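Local coordinates for PspGI restriction endonuclease (Pyrococcus sp. GI-H, PDB 3BM3), which is a restriction endonuclease that recognises and cuts a specific DNA sequence, flipping bases out of the duplex as it binds, at a contact of chain A with DNA. Coordinates in Å, arbitrary orientation; residue numbers count along the deposited sequence, not the author numbering.

Contact 1: a contact of chain A with DNA. Residues 60, 63-64, 96, 100, 103, 161. With nucleotides of chain B.
Phe64 lies nearly parallel to the imidazole ring of the unpaired adenine DA6 of chain B, and the pair illustrates how an enzyme can shelter a flipped base. The ring planes of Phe64 and DA6 differ by 14°, and CD1 of Phe64 lies 3.4 Å from C4 of DA6. The overlap is offset: the base atom N9 sits above the rim of the phenyl ring, while CE1 and CZ extend toward the deoxyribose and touch C2'. With chi1 at -172°, the phenyl ring swings away from its own backbone N and under the base. The opposite face is covered by Gly100, whose CA stands 3.6 Å from the centroid of the same imidazole ring, so helices 52-80 and 85-115 clamp the adenine between them.

Arg161 comes along the sugar-phosphate side. Its chain is extended from CG to NE, and the guanidinium then turns one face to the sugar, with the ring oxygen O4' of DA6 over its centre, 3.3 Å from CZ of Arg161. Its edge is used for charge: NH1 forms a hydrogen bond and salt bridge to phosphate oxygen OP1 at 3.0 Å, almost in the guanidinium plane. NE and NH2 both grip Glu60 OE2, approaching from the same face of the carboxylate; the NE bond measures 2.8 Å. Glu60 and the phosphate together hold the rotation of the arginine head. An alanine at Arg161 would remove this bridge, and would probably leave both the phosphate and the Glu60 carboxylate without this countercharge and the carboxylate freer to turn.

Arg96 contributes its aliphatic part, CB packing on C2' of the sugar. The base's Hoogsteen edge is met through water: one molecule bonds to Glu60 O and to both N7 and N6 of DA6. Beside that edge, the methyl carbon CB of Ala103 lies 3.7 Å from the exocyclic amino nitrogen N6.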
loop_
_atom_site.group_PDB
_atom_site.type_symbol
_atom_site.label_atom_id
_atom_site.label_comp_id
_atom_site.label_asym_id
_atom_site.label_seq_id
_atom_site.Cartn_x
_atom_site.Cartn_y
_atom_site.Cartn_z
ATOM N N GLU A 60 -10.925 1.915 19.528
ATOM C CA GLU A 60 -9.944 2.501 18.655
ATOM C C GLU A 60 -9.791 4.001 18.947
ATOM O O GLU A 60 -8.685 4.503 19.120
ATOM C CB GLU A 60 -10.356 2.243 17.214
ATOM C CG GLU A 60 -9.286 2.478 16.246
ATOM C CD GLU A 60 -9.255 3.896 15.760
ATOM O OE1 GLU A 60 -10.140 4.697 16.125
ATOM O OE2 GLU A 60 -8.331 4.187 15.008
ATOM N N ALA A 63 -8.209 4.658 22.445
ATOM C CA ALA A 63 -6.771 4.333 22.413
ATOM C C ALA A 63 -6.047 5.436 21.681
ATOM O O ALA A 63 -4.970 5.835 22.100
ATOM C CB ALA A 63 -6.542 3.016 21.719
ATOM N N PHE A 64 -6.641 5.940 20.608
ATOM C CA PHE A 64 -6.010 7.060 19.839
ATOM C C PHE A 64 -5.902 8.312 20.710
ATOM O O PHE A 64 -4.872 8.977 20.769
ATOM C CB PHE A 64 -6.790 7.349 18.583
ATOM C CG PHE A 64 -6.123 8.328 17.655
ATOM C CD1 PHE A 64 -4.749 8.488 17.645
ATOM C CD2 PHE A 64 -6.871 9.022 16.718
ATOM C CE1 PHE A 64 -4.136 9.360 16.798
ATOM C CE2 PHE A 64 -6.247 9.903 15.833
ATOM C CZ PHE A 64 -4.857 10.057 15.881
ATOM N N ARG A 96 1.969 6.846 14.113
ATOM C CA ARG A 96 0.529 6.813 14.006
ATOM C C ARG A 96 0.091 5.829 12.946
ATOM O O ARG A 96 -0.865 5.147 13.176
ATOM C CB ARG A 96 -0.005 8.219 13.738
ATOM C CG ARG A 96 0.082 9.125 14.968
ATOM C CD ARG A 96 -0.724 10.374 14.790
ATOM N NE ARG A 96 -0.376 11.200 13.651
ATOM C CZ ARG A 96 0.494 12.217 13.664
ATOM N NH1 ARG A 96 1.177 12.520 14.756
ATOM N NH2 ARG A 96 0.694 12.909 12.561
ATOM N N GLY A 100 -1.796 2.786 14.435
ATOM C CA GLY A 100 -3.188 2.777 14.117
ATOM C C GLY A 100 -3.508 1.404 13.533
ATOM O O GLY A 100 -4.559 0.840 13.839
ATOM N N ALA A 103 -3.277 -1.128 16.432
ATOM C CA ALA A 103 -4.392 -0.961 17.364
ATOM C C ALA A 103 -5.622 -1.716 16.864
ATOM O O ALA A 103 -6.279 -2.454 17.625
ATOM C CB ALA A 103 -4.704 0.518 17.567
ATOM N N ARG A 161 -7.046 -0.883 8.357
ATOM C CA ARG A 161 -7.817 0.206 8.920
ATOM C C ARG A 161 -8.322 0.987 7.710
ATOM O O ARG A 161 -9.252 0.525 7.030
ATOM C CB ARG A 161 -6.976 1.003 9.893
ATOM C CG ARG A 161 -7.723 2.064 10.641
ATOM C CD ARG A 161 -6.786 2.715 11.614
ATOM N NE ARG A 161 -7.427 3.786 12.360
ATOM C CZ ARG A 161 -7.692 5.009 11.896
ATOM N NH1 ARG A 161 -7.456 5.340 10.627
ATOM N NH2 ARG A 161 -8.278 5.904 12.678
ATOM P P DA B 6 -4.790 4.991 8.795
ATOM O OP1 DA B 6 -5.838 3.968 8.526
ATOM O OP2 DA B 6 -5.149 6.434 8.729
ATOM O "O5'" DA B 6 -4.186 4.645 10.225
ATOM C "C5'" DA B 6 -3.342 5.571 10.890
ATOM C "C4'" DA B 6 -4.183 6.475 11.751
ATOM O "O4'" DA B 6 -4.680 5.768 12.913
ATOM C "C3'" DA B 6 -3.443 7.700 12.284
ATOM O "O3'" DA B 6 -4.231 8.847 11.992
ATOM C "C2'" DA B 6 -3.367 7.456 13.781
ATOM C "C1'" DA B 6 -4.626 6.654 14.013
ATOM N N9 DA B 6 -4.659 5.862 15.242
ATOM C C8 DA B 6 -5.748 5.188 15.731
ATOM N N7 DA B 6 -5.523 4.568 16.861
ATOM C C5 DA B 6 -4.194 4.848 17.137
ATOM C C6 DA B 6 -3.359 4.482 18.204
ATOM N N6 DA B 6 -3.760 3.721 19.227
ATOM N N1 DA B 6 -2.086 4.931 18.188
ATOM C C2 DA B 6 -1.691 5.696 17.160
ATOM N N3 DA B 6 -2.383 6.107 16.100
ATOM C C4 DA B 6 -3.645 5.643 16.148
HETATM O O HOH W 1 -6.821 8.151 9.662
HETATM O O HOH W 2 -6.615 2.941 18.517
#

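Contact 2: a contact of chain A with DNA. Residues 12, 14, 90-91, 94. With nucleotides of chain C.
Gln94 enters DG9 of chain C from its minor-groove side and ends over the face of the base, and its course can be traced atom by atom. CB begins against the base, 3.3 Å from N3 of DG9, and also lies near O4' of DA10, bridging two successive nucleotides. CG lies close to the deoxyribose oxygen O4' of DG9. The chain bends here, chi2 -73°, and this turn lays the amide flat over one face of the guanine, the face turned away from DA10. CD lies above the N3 side of the ring, OE1 lies above C2 and N3 with no polar bond to them, and NE2 donates to O4' of DG9 at 3.0 Å, the acceptor tilted 20° from the amide plane. The same residue also uses its main chain: the exocyclic amino group N2 of DG9, on the sugar edge, donates to Gln94 O over 3.1 Å.

One turn back on helix 85-115, Ser91 grips the backbone. Its OG lies beside its own N, chi1 -69°, and donates to the phosphate oxygen OP1 of DA10 at 2.6 Å. A water also reaches OP1, held in turn by Thr14 N and OG1, so the short 3-10 helix 13-16 shares in the phosphate contact. Gln90 packs its amide against C5' of DG9, and its NE2 reaches OP1 of that nucleotide through another water. Lys12 contributes mainly its aliphatic carbons, CD lying 4.0 Å from OP2 of DA10.

Together these residues seat the paired strand on the helix, combining backbone anchoring with a minor-groove contact to a guanine amino group, which probably contributes to recognition of the target sequence.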
loop_
_atom_site.group_PDB
_atom_site.type_symbol
_atom_site.label_atom_id
_atom_site.label_comp_id
_atom_site.label_asym_id
_atom_site.label_seq_id
_atom_site.Cartn_x
_atom_site.Cartn_y
_atom_site.Cartn_z
ATOM N N LYS A 12 14.774 7.529 20.696
ATOM C CA LYS A 12 13.913 8.004 19.620
ATOM C C LYS A 12 12.633 8.462 20.323
ATOM O O LYS A 12 12.210 7.864 21.320
ATOM C CB LYS A 12 13.618 6.922 18.583
ATOM C CG LYS A 12 14.782 6.549 17.672
ATOM C CD LYS A 12 14.381 5.449 16.686
ATOM C CE LYS A 12 15.561 5.052 15.820
ATOM N NZ LYS A 12 15.569 3.592 15.511
ATOM N N THR A 14 9.456 8.319 19.832
ATOM C CA THR A 14 8.334 7.433 19.941
ATOM C C THR A 14 8.612 6.262 20.859
ATOM O O THR A 14 7.677 5.554 21.282
ATOM C CB THR A 14 7.915 6.905 18.552
ATOM O OG1 THR A 14 9.037 6.233 17.975
ATOM C CG2 THR A 14 7.473 8.047 17.622
ATOM N N GLN A 90 7.537 13.836 11.816
ATOM C CA GLN A 90 7.537 12.749 10.841
ATOM C C GLN A 90 7.481 11.448 11.625
ATOM O O GLN A 90 6.729 10.530 11.292
ATOM C CB GLN A 90 8.803 12.781 9.993
ATOM C CG GLN A 90 8.851 11.621 9.051
ATOM C CD GLN A 90 10.159 11.502 8.365
ATOM O OE1 GLN A 90 11.190 11.517 9.026
ATOM N NE2 GLN A 90 10.134 11.419 7.045
ATOM N N SER A 91 8.311 11.368 12.658
ATOM C CA SER A 91 8.361 10.176 13.514
ATOM C C SER A 91 7.014 9.867 14.130
ATOM O O SER A 91 6.574 8.717 14.133
ATOM C CB SER A 91 9.447 10.284 14.583
ATOM O OG SER A 91 10.755 10.221 14.014
ATOM N N GLN A 94 4.669 8.532 11.409
ATOM C CA GLN A 94 5.043 7.150 11.122
ATOM C C GLN A 94 4.585 6.208 12.236
ATOM O O GLN A 94 4.101 5.109 11.980
ATOM C CB GLN A 94 6.535 7.066 10.814
ATOM C CG GLN A 94 6.923 7.849 9.598
ATOM C CD GLN A 94 6.484 7.233 8.287
ATOM O OE1 GLN A 94 5.296 6.965 8.092
ATOM N NE2 GLN A 94 7.422 7.008 7.399
ATOM P P DG C 9 12.723 6.982 6.457
ATOM O OP1 DG C 9 13.358 8.231 5.951
ATOM O OP2 DG C 9 13.354 5.672 6.165
ATOM O "O5'" DG C 9 12.572 7.111 8.031
ATOM C "C5'" DG C 9 11.898 8.233 8.584
ATOM C "C4'" DG C 9 10.956 7.795 9.678
ATOM O "O4'" DG C 9 9.889 6.979 9.121
ATOM C "C3'" DG C 9 11.589 6.949 10.777
ATOM O "O3'" DG C 9 10.898 7.231 11.985
ATOM C "C2'" DG C 9 11.300 5.532 10.307
ATOM C "C1'" DG C 9 9.908 5.686 9.716
ATOM N N9 DG C 9 9.578 4.721 8.670
ATOM C C8 DG C 9 10.393 4.294 7.653
ATOM N N7 DG C 9 9.803 3.460 6.838
ATOM C C5 DG C 9 8.524 3.320 7.356
ATOM C C6 DG C 9 7.427 2.544 6.898
ATOM O O6 DG C 9 7.366 1.812 5.902
ATOM N N1 DG C 9 6.321 2.686 7.727
ATOM C C2 DG C 9 6.269 3.475 8.851
ATOM N N2 DG C 9 5.108 3.487 9.512
ATOM N N3 DG C 9 7.286 4.202 9.288
ATOM C C4 DG C 9 8.372 4.079 8.497
ATOM P P DA C 10 11.404 6.604 13.370
ATOM O OP1 DA C 10 11.506 7.737 14.335
ATOM O OP2 DA C 10 12.555 5.707 13.170
ATOM O "O5'" DA C 10 10.137 5.764 13.822
ATOM C "C5'" DA C 10 8.875 6.403 13.903
ATOM C "C4'" DA C 10 7.788 5.396 14.177
ATOM O "O4'" DA C 10 7.605 4.543 13.028
ATOM C "C3'" DA C 10 8.073 4.469 15.351
ATOM O "O3'" DA C 10 6.868 4.270 16.065
ATOM C "C2'" DA C 10 8.554 3.186 14.690
ATOM C "C1'" DA C 10 7.774 3.175 13.385
ATOM N N9 DA C 10 8.481 2.542 12.281
ATOM C C8 DA C 10 9.799 2.710 11.935
ATOM N N7 DA C 10 10.155 2.046 10.866
ATOM C C5 DA C 10 8.994 1.387 10.485
ATOM C C6 DA C 10 8.714 0.533 9.420
ATOM N N6 DA C 10 9.617 0.198 8.498
ATOM N N1 DA C 10 7.461 0.034 9.327
ATOM C C2 DA C 10 6.556 0.397 10.248
ATOM N N3 DA C 10 6.699 1.213 11.295
ATOM C C4 DA C 10 7.958 1.675 11.354
HETATM O O HOH W 3 12.887 10.889 5.776
HETATM O O HOH W 4 10.817 7.997 17.049
#

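Contacts 1 and 2 have their C-alpha centres about 15 Å apart and share helix 85-115, which meets both strands of the DNA. Its earlier residues serve contact 2 with Lys12 and Thr14, and its later ones serve contact 1 with helix 52-80 and Arg161. One long helix thus spans the paired part of chain C and the extrahelical adenine of chain B, so that docking on the duplex and capture of the flipped base are likely to be aligned with one another. The assembly holds two protein copies, and both sites recur in each, as suits an enzyme acting on two strands.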